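PDB 3KL2: putative isochorismatase from Streptomyces avermitilis, which is of unknown function but probably acts as a hydrolase of the isochorismatase family. Local coordinates for residues Leu30-Leu44 / Ala105-Leu119. Sequence-based numbering, arbitrary orientation.
Sequences LIEYQNEFTSDGGVL and AFVKGTWGAAIVDEL
Asn35 lies over one face of the Trp111 indole, its amide plane within 6° of the ring plane and its CB 3.6 Å from the centroid of the six-membered ring, a CH-pi contact; Gly42 N sits at the indole edge. Phe106 carries Glu36 CG over one face and turns its edge to the face of Phe37, an offset edge-to-face pair with planes at 65°. With chi1 at 169° the indole swings away from the Trp111 backbone N and lies flat against the Asn35 side chain, whose ND2 donates nearly straight to Trp111 O (2.7 Å), from above the carbonyl plane. The bent Glu36 chain lays CG over Phe106 while OE1 accepts from Phe106 N at 2.8 Å and OE2 from Val43 N at 3.0 Å, both on anti sides; a water also donates to OE1. Cut back to an alanine, Glu36 would lose its carboxylate, and the amides of Phe106 and Val43 would probably be left without their acceptors. Asn35 N to Ala114 O (2.9 Å) and Val116 N to Tyr33 O (2.9 Å) flank the single bridge Gln34-Ile115, tying the loop before strand 126-127 to the chain leaving central strand 26-31. Two backbone N-H groups and a water thus grip the buried Glu36 carboxylate, which probably helps it stay ionised.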
ATOM      1  N   LEU A  30       0.196 -19.627  -5.510  1.00 18.91           N
ATOM      2  CA  LEU A  30      -0.044 -20.111  -6.875  1.00 19.00           C
ATOM      3  C   LEU A  30      -0.858 -19.113  -7.696  1.00 18.45           C
ATOM      4  O   LEU A  30      -2.042 -18.906  -7.436  1.00 18.36           O
ATOM      5  CB  LEU A  30      -0.825 -21.421  -6.818  1.00 18.43           C
ATOM      6  CG  LEU A  30      -0.106 -22.532  -6.045  1.00 21.16           C
ATOM      7  CD1 LEU A  30      -0.981 -23.824  -6.035  1.00 19.05           C
ATOM      8  CD2 LEU A  30       1.336 -22.782  -6.631  1.00 19.70           C
ATOM      9  N   ILE A  31      -0.229 -18.502  -8.691  1.00 18.71           N
ATOM     10  CA  ILE A  31      -0.833 -17.373  -9.352  1.00 18.80           C
ATOM     11  C   ILE A  31      -1.476 -17.859 -10.619  1.00 19.51           C
ATOM     12  O   ILE A  31      -0.785 -18.333 -11.526  1.00 20.27           O
ATOM     13  CB  ILE A  31       0.176 -16.278  -9.710  1.00 18.51           C
ATOM     14  CG1 ILE A  31       0.873 -15.758  -8.453  1.00 20.59           C
ATOM     15  CG2 ILE A  31      -0.536 -15.112 -10.436  1.00 16.61           C
ATOM     16  CD1 ILE A  31       1.926 -14.662  -8.708  1.00 19.78           C
ATOM     17  N   GLU A  32      -2.796 -17.707 -10.679  1.00 19.60           N
ATOM     18  CA  GLU A  32      -3.569 -17.920 -11.888  1.00 20.04           C
ATOM     19  C   GLU A  32      -3.466 -19.303 -12.543  1.00 20.01           C
ATOM     20  O   GLU A  32      -3.483 -19.423 -13.781  1.00 19.03           O
ATOM     21  CB  GLU A  32      -3.239 -16.815 -12.883  1.00 20.28           C
ATOM     22  CG  GLU A  32      -3.997 -15.529 -12.511  1.00 22.86           C
ATOM     23  CD  GLU A  32      -3.246 -14.280 -12.828  1.00 24.74           C
ATOM     24  OE1 GLU A  32      -3.409 -13.329 -12.037  1.00 22.27           O
ATOM     25  OE2 GLU A  32      -2.487 -14.271 -13.834  1.00 26.30           O
ATOM     26  N   TYR A  33      -3.441 -20.359 -11.732  1.00 18.98           N
ATOM     27  CA  TYR A  33      -3.551 -21.666 -12.316  1.00 17.98           C
ATOM     28  C   TYR A  33      -5.001 -21.953 -12.684  1.00 18.00           C
ATOM     29  O   TYR A  33      -5.597 -22.867 -12.128  1.00 17.39           O
ATOM     30  CB  TYR A  33      -3.029 -22.710 -11.379  1.00 18.32           C
ATOM     31  CG  TYR A  33      -1.526 -22.760 -11.243  1.00 18.51           C
ATOM     32  CD1 TYR A  33      -0.767 -23.694 -11.925  1.00 16.41           C
ATOM     33  CD2 TYR A  33      -0.872 -21.880 -10.395  1.00 19.89           C
ATOM     34  CE1 TYR A  33       0.632 -23.763 -11.743  1.00 18.42           C
ATOM     35  CE2 TYR A  33       0.499 -21.922 -10.236  1.00 20.14           C
ATOM     36  CZ  TYR A  33       1.237 -22.875 -10.896  1.00 20.32           C
ATOM     37  OH  TYR A  33       2.585 -22.876 -10.673  1.00 23.23           O
ATOM     38  N   GLN A  34      -5.536 -21.167 -13.631  1.00 16.95           N
ATOM     39  CA  GLN A  34      -6.907 -21.246 -14.053  1.00 17.18           C
ATOM     40  C   GLN A  34      -6.979 -21.819 -15.458  1.00 17.21           C
ATOM     41  O   GLN A  34      -6.042 -21.654 -16.231  1.00 19.39           O
ATOM     42  CB  GLN A  34      -7.567 -19.856 -14.047  1.00 17.14           C
ATOM     43  CG  GLN A  34      -7.823 -19.293 -12.628  1.00 18.15           C
ATOM     44  CD  GLN A  34      -7.881 -17.820 -12.624  1.00 16.49           C
ATOM     45  OE1 GLN A  34      -6.837 -17.165 -12.537  1.00 18.67           O
ATOM     46  NE2 GLN A  34      -9.076 -17.266 -12.813  1.00 14.79           N
ATOM     47  N   ASN A  35      -8.114 -22.440 -15.790  1.00 16.17           N
ATOM     48  CA  ASN A  35      -8.311 -23.072 -17.069  1.00 15.77           C
ATOM     49  C   ASN A  35      -7.904 -22.148 -18.197  1.00 15.55           C
ATOM     50  O   ASN A  35      -7.233 -22.585 -19.129  1.00 15.05           O
ATOM     51  CB  ASN A  35      -9.769 -23.551 -17.267  1.00 15.15           C
ATOM     52  CG  ASN A  35     -10.129 -24.724 -16.372  1.00 15.12           C
ATOM     53  OD1 ASN A  35      -9.385 -25.706 -16.301  1.00 15.45           O
ATOM     54  ND2 ASN A  35     -11.271 -24.619 -15.652  1.00 10.88           N
ATOM     55  N   GLU A  36      -8.236 -20.864 -18.069  1.00 16.10           N
ATOM     56  CA  GLU A  36      -7.983 -19.893 -19.136  1.00 16.40           C
ATOM     57  C   GLU A  36      -6.544 -19.953 -19.682  1.00 16.60           C
ATOM     58  O   GLU A  36      -6.321 -19.671 -20.867  1.00 15.99           O
ATOM     59  CB  GLU A  36      -8.345 -18.475 -18.692  1.00 16.62           C
ATOM     60  CG  GLU A  36      -8.880 -17.637 -19.829  1.00 17.28           C
ATOM     61  CD  GLU A  36     -10.343 -17.910 -20.089  1.00 19.78           C
ATOM     62  OE1 GLU A  36     -11.164 -17.258 -19.399  1.00 21.13           O
ATOM     63  OE2 GLU A  36     -10.670 -18.746 -20.989  1.00 17.26           O
ATOM     64  N   PHE A  37      -5.605 -20.374 -18.829  1.00 17.09           N
ATOM     65  CA  PHE A  37      -4.188 -20.537 -19.186  1.00 17.80           C
ATOM     66  C   PHE A  37      -3.783 -21.995 -19.340  1.00 18.91           C
ATOM     67  O   PHE A  37      -3.079 -22.358 -20.285  1.00 20.78           O
ATOM     68  CB  PHE A  37      -3.285 -19.963 -18.057  1.00 18.16           C
ATOM     69  CG  PHE A  37      -3.087 -18.478 -18.088  1.00 15.93           C
ATOM     70  CD1 PHE A  37      -2.710 -17.821 -19.248  1.00 20.43           C
ATOM     71  CD2 PHE A  37      -3.166 -17.747 -16.924  1.00 17.51           C
ATOM     72  CE1 PHE A  37      -2.482 -16.409 -19.259  1.00 19.20           C
ATOM     73  CE2 PHE A  37      -2.938 -16.347 -16.912  1.00 17.48           C
ATOM     74  CZ  PHE A  37      -2.603 -15.689 -18.066  1.00 18.10           C
ATOM     75  N   THR A  38      -4.197 -22.839 -18.395  1.00 19.36           N
ATOM     76  CA  THR A  38      -3.660 -24.195 -18.254  1.00 19.55           C
ATOM     77  C   THR A  38      -4.206 -25.241 -19.212  1.00 19.94           C
ATOM     78  O   THR A  38      -3.551 -26.250 -19.443  1.00 19.81           O
ATOM     79  CB  THR A  38      -4.008 -24.751 -16.865  1.00 19.91           C
ATOM     80  OG1 THR A  38      -5.422 -24.626 -16.697  1.00 21.50           O
ATOM     81  CG2 THR A  38      -3.270 -23.990 -15.761  1.00 16.80           C
ATOM     82  N   SER A  39      -5.402 -25.026 -19.757  1.00 20.51           N
ATOM     83  CA  SER A  39      -6.157 -26.136 -20.369  1.00 20.53           C
ATOM     84  C   SER A  39      -6.645 -25.835 -21.779  1.00 21.16           C
ATOM     85  O   SER A  39      -6.985 -24.693 -22.094  1.00 20.41           O
ATOM     86  CB  SER A  39      -7.380 -26.442 -19.495  1.00 20.72           C
ATOM     87  OG  SER A  39      -7.069 -26.411 -18.105  1.00 19.97           O
ATOM     88  N   ASP A  40      -6.717 -26.882 -22.605  1.00 22.43           N
ATOM     89  CA  ASP A  40      -7.171 -26.783 -23.993  1.00 23.19           C
ATOM     90  C   ASP A  40      -8.521 -26.078 -24.073  1.00 22.28           C
ATOM     91  O   ASP A  40      -9.448 -26.460 -23.368  1.00 22.36           O
ATOM     92  CB  ASP A  40      -7.278 -28.181 -24.646  1.00 24.02           C
ATOM     93  CG  ASP A  40      -5.908 -28.727 -25.160  1.00 27.51           C
ATOM     94  OD1 ASP A  40      -4.922 -27.959 -25.248  1.00 31.12           O
ATOM     95  OD2 ASP A  40      -5.821 -29.938 -25.494  1.00 31.52           O
ATOM     96  N   GLY A  41      -8.602 -25.041 -24.911  1.00 21.30           N
ATOM     97  CA  GLY A  41      -9.834 -24.281 -25.134  1.00 20.40           C
ATOM     98  C   GLY A  41      -9.896 -23.024 -24.283  1.00 20.44           C
ATOM     99  O   GLY A  41     -10.727 -22.144 -24.522  1.00 19.47           O
ATOM    100  N   GLY A  42      -9.028 -22.952 -23.268  1.00 20.42           N
ATOM    101  CA  GLY A  42      -8.854 -21.744 -22.493  1.00 21.12           C
ATOM    102  C   GLY A  42      -8.393 -20.659 -23.443  1.00 21.87           C
ATOM    103  O   GLY A  42      -7.616 -20.919 -24.358  1.00 21.63           O
ATOM    104  N   VAL A  43      -8.860 -19.444 -23.241  1.00 22.21           N
ATOM    105  CA  VAL A  43      -8.645 -18.410 -24.250  1.00 23.04           C
ATOM    106  C   VAL A  43      -7.196 -17.982 -24.389  1.00 22.80           C
ATOM    107  O   VAL A  43      -6.809 -17.424 -25.408  1.00 21.92           O
ATOM    108  CB  VAL A  43      -9.511 -17.167 -23.951  1.00 23.84           C
ATOM    109  CG1 VAL A  43      -8.902 -15.912 -24.624  1.00 25.10           C
ATOM    110  CG2 VAL A  43     -10.974 -17.433 -24.408  1.00 23.71           C
ATOM    111  N   LEU A  44      -6.405 -18.210 -23.350  1.00 22.76           N
ATOM    112  CA  LEU A  44      -5.020 -17.772 -23.359  1.00 22.84           C
ATOM    113  C   LEU A  44      -4.098 -18.968 -23.352  1.00 21.89           C
ATOM    114  O   LEU A  44      -2.892 -18.830 -23.180  1.00 21.63           O
ATOM    115  CB  LEU A  44      -4.758 -16.897 -22.131  1.00 23.24           C
ATOM    116  CG  LEU A  44      -5.415 -15.526 -22.309  1.00 25.33           C
ATOM    117  CD1 LEU A  44      -5.477 -14.781 -20.971  1.00 25.34           C
ATOM    118  CD2 LEU A  44      -4.657 -14.686 -23.406  1.00 26.77           C
ATOM    119  N   ALA A 105     -11.474 -12.843 -21.315  1.00 18.99           N
ATOM    120  CA  ALA A 105     -10.794 -13.828 -20.442  1.00 18.40           C
ATOM    121  C   ALA A 105     -11.094 -13.618 -18.950  1.00 17.82           C
ATOM    122  O   ALA A 105     -11.327 -12.520 -18.493  1.00 17.01           O
ATOM    123  CB  ALA A 105      -9.290 -13.758 -20.669  1.00 18.43           C
ATOM    124  N   PHE A 106     -11.068 -14.704 -18.204  1.00 17.79           N
ATOM    125  CA  PHE A 106     -11.337 -14.688 -16.773  1.00 18.15           C
ATOM    126  C   PHE A 106     -12.700 -14.072 -16.339  1.00 18.22           C
ATOM    127  O   PHE A 106     -12.779 -13.343 -15.342  1.00 18.22           O
ATOM    128  CB  PHE A 106     -10.188 -14.022 -16.047  1.00 17.80           C
ATOM    129  CG  PHE A 106      -8.855 -14.547 -16.419  1.00 17.16           C
ATOM    130  CD1 PHE A 106      -8.015 -13.822 -17.223  1.00 19.65           C
ATOM    131  CD2 PHE A 106      -8.395 -15.720 -15.896  1.00 17.62           C
ATOM    132  CE1 PHE A 106      -6.746 -14.284 -17.531  1.00 18.98           C
ATOM    133  CE2 PHE A 106      -7.132 -16.183 -16.213  1.00 17.60           C
ATOM    134  CZ  PHE A 106      -6.323 -15.474 -17.016  1.00 17.26           C
ATOM    135  N   VAL A 107     -13.774 -14.380 -17.065  1.00 18.41           N
ATOM    136  CA  VAL A 107     -15.098 -13.917 -16.639  1.00 18.10           C
ATOM    137  C   VAL A 107     -15.515 -14.766 -15.411  1.00 18.00           C
ATOM    138  O   VAL A 107     -15.395 -15.996 -15.420  1.00 17.29           O
ATOM    139  CB  VAL A 107     -16.140 -13.967 -17.789  1.00 18.23           C
ATOM    140  CG1 VAL A 107     -17.468 -13.374 -17.355  1.00 18.00           C
ATOM    141  CG2 VAL A 107     -15.642 -13.180 -19.043  1.00 18.64           C
ATOM    142  N   LYS A 108     -15.945 -14.100 -14.343  1.00 18.28           N
ATOM    143  CA  LYS A 108     -16.519 -14.779 -13.146  1.00 19.22           C
ATOM    144  C   LYS A 108     -17.647 -15.742 -13.508  1.00 17.61           C
ATOM    145  O   LYS A 108     -18.573 -15.371 -14.241  1.00 16.74           O
ATOM    146  CB  LYS A 108     -17.115 -13.765 -12.161  1.00 20.00           C
ATOM    147  CG  LYS A 108     -16.137 -13.220 -11.150  1.00 26.20           C
ATOM    148  CD  LYS A 108     -16.869 -12.558  -9.936  1.00 31.31           C
ATOM    149  CE  LYS A 108     -16.307 -13.115  -8.584  1.00 34.86           C
ATOM    150  NZ  LYS A 108     -14.802 -12.851  -8.408  1.00 35.06           N
ATOM    151  N   GLY A 109     -17.568 -16.968 -12.991  1.00 16.66           N
ATOM    152  CA  GLY A 109     -18.641 -17.987 -13.199  1.00 16.04           C
ATOM    153  C   GLY A 109     -18.586 -18.754 -14.533  1.00 14.94           C
ATOM    154  O   GLY A 109     -19.616 -19.300 -15.000  1.00 14.02           O
ATOM    155  N   THR A 110     -17.397 -18.778 -15.140  1.00 13.28           N
ATOM    156  CA  THR A 110     -17.120 -19.549 -16.365  1.00 12.24           C
ATOM    157  C   THR A 110     -16.083 -20.597 -16.066  1.00 11.97           C
ATOM    158  O   THR A 110     -15.361 -20.528 -15.090  1.00 12.48           O
ATOM    159  CB  THR A 110     -16.543 -18.694 -17.488  1.00 11.62           C
ATOM    160  OG1 THR A 110     -15.283 -18.125 -17.057  1.00 12.33           O
ATOM    161  CG2 THR A 110     -17.511 -17.605 -17.883  1.00 10.59           C
ATOM    162  N   TRP A 111     -15.999 -21.580 -16.943  1.00 13.43           N
ATOM    163  CA  TRP A 111     -15.006 -22.637 -16.846  1.00 12.81           C
ATOM    164  C   TRP A 111     -13.613 -22.025 -16.901  1.00 13.02           C
ATOM    165  O   TRP A 111     -12.709 -22.429 -16.130  1.00 13.77           O
ATOM    166  CB  TRP A 111     -15.215 -23.652 -17.972  1.00 12.71           C
ATOM    167  CG  TRP A 111     -14.105 -24.664 -18.167  1.00 11.35           C
ATOM    168  CD1 TRP A 111     -13.930 -25.866 -17.493  1.00 10.67           C
ATOM    169  CD2 TRP A 111     -13.033 -24.578 -19.114  1.00  9.48           C
ATOM    170  NE1 TRP A 111     -12.805 -26.513 -17.966  1.00 10.05           N
ATOM    171  CE2 TRP A 111     -12.247 -25.767 -18.971  1.00  8.40           C
ATOM    172  CE3 TRP A 111     -12.663 -23.624 -20.081  1.00 10.25           C
ATOM    173  CZ2 TRP A 111     -11.127 -26.021 -19.745  1.00  7.06           C
ATOM    174  CZ3 TRP A 111     -11.527 -23.883 -20.877  1.00 12.31           C
ATOM    175  CH2 TRP A 111     -10.766 -25.068 -20.687  1.00 11.10           C
ATOM    176  N   GLY A 112     -13.443 -21.045 -17.772  1.00 12.49           N
ATOM    177  CA  GLY A 112     -12.126 -20.395 -17.923  1.00 13.26           C
ATOM    178  C   GLY A 112     -11.563 -19.809 -16.645  1.00 14.43           C
ATOM    179  O   GLY A 112     -10.330 -19.852 -16.411  1.00 14.84           O
ATOM    180  N   ALA A 113     -12.468 -19.283 -15.822  1.00 14.83           N
ATOM    181  CA  ALA A 113     -12.138 -18.643 -14.566  1.00 15.60           C
ATOM    182  C   ALA A 113     -11.820 -19.617 -13.448  1.00 16.27           C
ATOM    183  O   ALA A 113     -11.244 -19.188 -12.476  1.00 18.18           O
ATOM    184  CB  ALA A 113     -13.327 -17.701 -14.105  1.00 15.62           C
ATOM    185  N   ALA A 114     -12.192 -20.895 -13.572  1.00 15.84           N
ATOM    186  CA  ALA A 114     -11.945 -21.888 -12.535  1.00 15.14           C
ATOM    187  C   ALA A 114     -10.511 -22.325 -12.455  1.00 15.88           C
ATOM    188  O   ALA A 114      -9.792 -22.449 -13.474  1.00 13.76           O
ATOM    189  CB  ALA A 114     -12.792 -23.131 -12.752  1.00 13.92           C
ATOM    190  N   ILE A 115     -10.112 -22.630 -11.220  1.00 16.38           N
ATOM    191  CA  ILE A 115      -8.824 -23.200 -10.973  1.00 16.80           C
ATOM    192  C   ILE A 115      -8.796 -24.558 -11.619  1.00 17.50           C
ATOM    193  O   ILE A 115      -9.819 -25.234 -11.706  1.00 18.82           O
ATOM    194  CB  ILE A 115      -8.511 -23.311  -9.495  1.00 16.39           C
ATOM    195  CG1 ILE A 115      -8.338 -21.900  -8.915  1.00 17.54           C
ATOM    196  CG2 ILE A 115      -7.235 -24.121  -9.314  1.00 16.88           C
ATOM    197  CD1 ILE A 115      -8.274 -21.838  -7.399  1.00 16.08           C
ATOM    198  N   VAL A 116      -7.625 -24.953 -12.100  1.00 18.46           N
ATOM    199  CA  VAL A 116      -7.472 -26.198 -12.832  1.00 18.92           C
ATOM    200  C   VAL A 116      -7.687 -27.416 -11.893  1.00 20.16           C
ATOM    201  O   VAL A 116      -7.251 -27.401 -10.737  1.00 19.23           O
ATOM    202  CB  VAL A 116      -6.099 -26.217 -13.562  1.00 18.52           C
ATOM    203  CG1 VAL A 116      -4.950 -26.211 -12.562  1.00 18.43           C
ATOM    204  CG2 VAL A 116      -5.986 -27.406 -14.552  1.00 17.24           C
ATOM    205  N   ASP A 117      -8.353 -28.462 -12.395  1.00 21.86           N
ATOM    206  CA  ASP A 117      -8.766 -29.583 -11.546  1.00 23.67           C
ATOM    207  C   ASP A 117      -7.588 -30.203 -10.797  1.00 24.41           C
ATOM    208  O   ASP A 117      -7.670 -30.511  -9.610  1.00 24.26           O
ATOM    209  CB  ASP A 117      -9.489 -30.656 -12.364  1.00 24.24           C
ATOM    210  CG  ASP A 117     -10.778 -30.153 -12.979  1.00 26.88           C
ATOM    211  OD1 ASP A 117     -11.437 -29.265 -12.371  1.00 27.63           O
ATOM    212  OD2 ASP A 117     -11.124 -30.640 -14.088  1.00 29.86           O
ATOM    213  N   GLU A 118      -6.481 -30.342 -11.508  1.00 25.80           N
ATOM    214  CA  GLU A 118      -5.246 -30.915 -10.975  1.00 26.97           C
ATOM    215  C   GLU A 118      -4.770 -30.173  -9.704  1.00 26.69           C
ATOM    216  O   GLU A 118      -4.040 -30.721  -8.892  1.00 26.20           O
ATOM    217  CB  GLU A 118      -4.162 -30.822 -12.064  1.00 27.86           C
ATOM    218  CG  GLU A 118      -4.280 -31.846 -13.232  1.00 32.33           C
ATOM    219  CD  GLU A 118      -5.648 -31.828 -13.990  1.00 37.63           C
ATOM    220  OE1 GLU A 118      -6.275 -30.737 -14.157  1.00 38.47           O
ATOM    221  OE2 GLU A 118      -6.091 -32.929 -14.426  1.00 41.41           O
ATOM    222  N   LEU A 119      -5.166 -28.910  -9.563  1.00 26.51           N
ATOM    223  CA  LEU A 119      -4.772 -28.089  -8.436  1.00 26.56           C
ATOM    224  C   LEU A 119      -5.998 -27.505  -7.740  1.00 26.21           C
ATOM    225  O   LEU A 119      -5.940 -26.426  -7.194  1.00 26.07           O
ATOM    226  CB  LEU A 119      -3.828 -26.966  -8.933  1.00 26.84           C
ATOM    227  CG  LEU A 119      -2.431 -27.502  -9.276  1.00 26.28           C
ATOM    228  CD1 LEU A 119      -1.645 -26.613 -10.271  1.00 26.88           C
ATOM    229  CD2 LEU A 119      -1.655 -27.702  -7.982  1.00 25.90           C
TER
HETATM  230  O   HOH W   1      -9.122 -28.135 -15.172  1.00 18.79           O
HETATM  231  O   HOH W   2     -13.757 -16.708 -19.107  1.00 15.54           O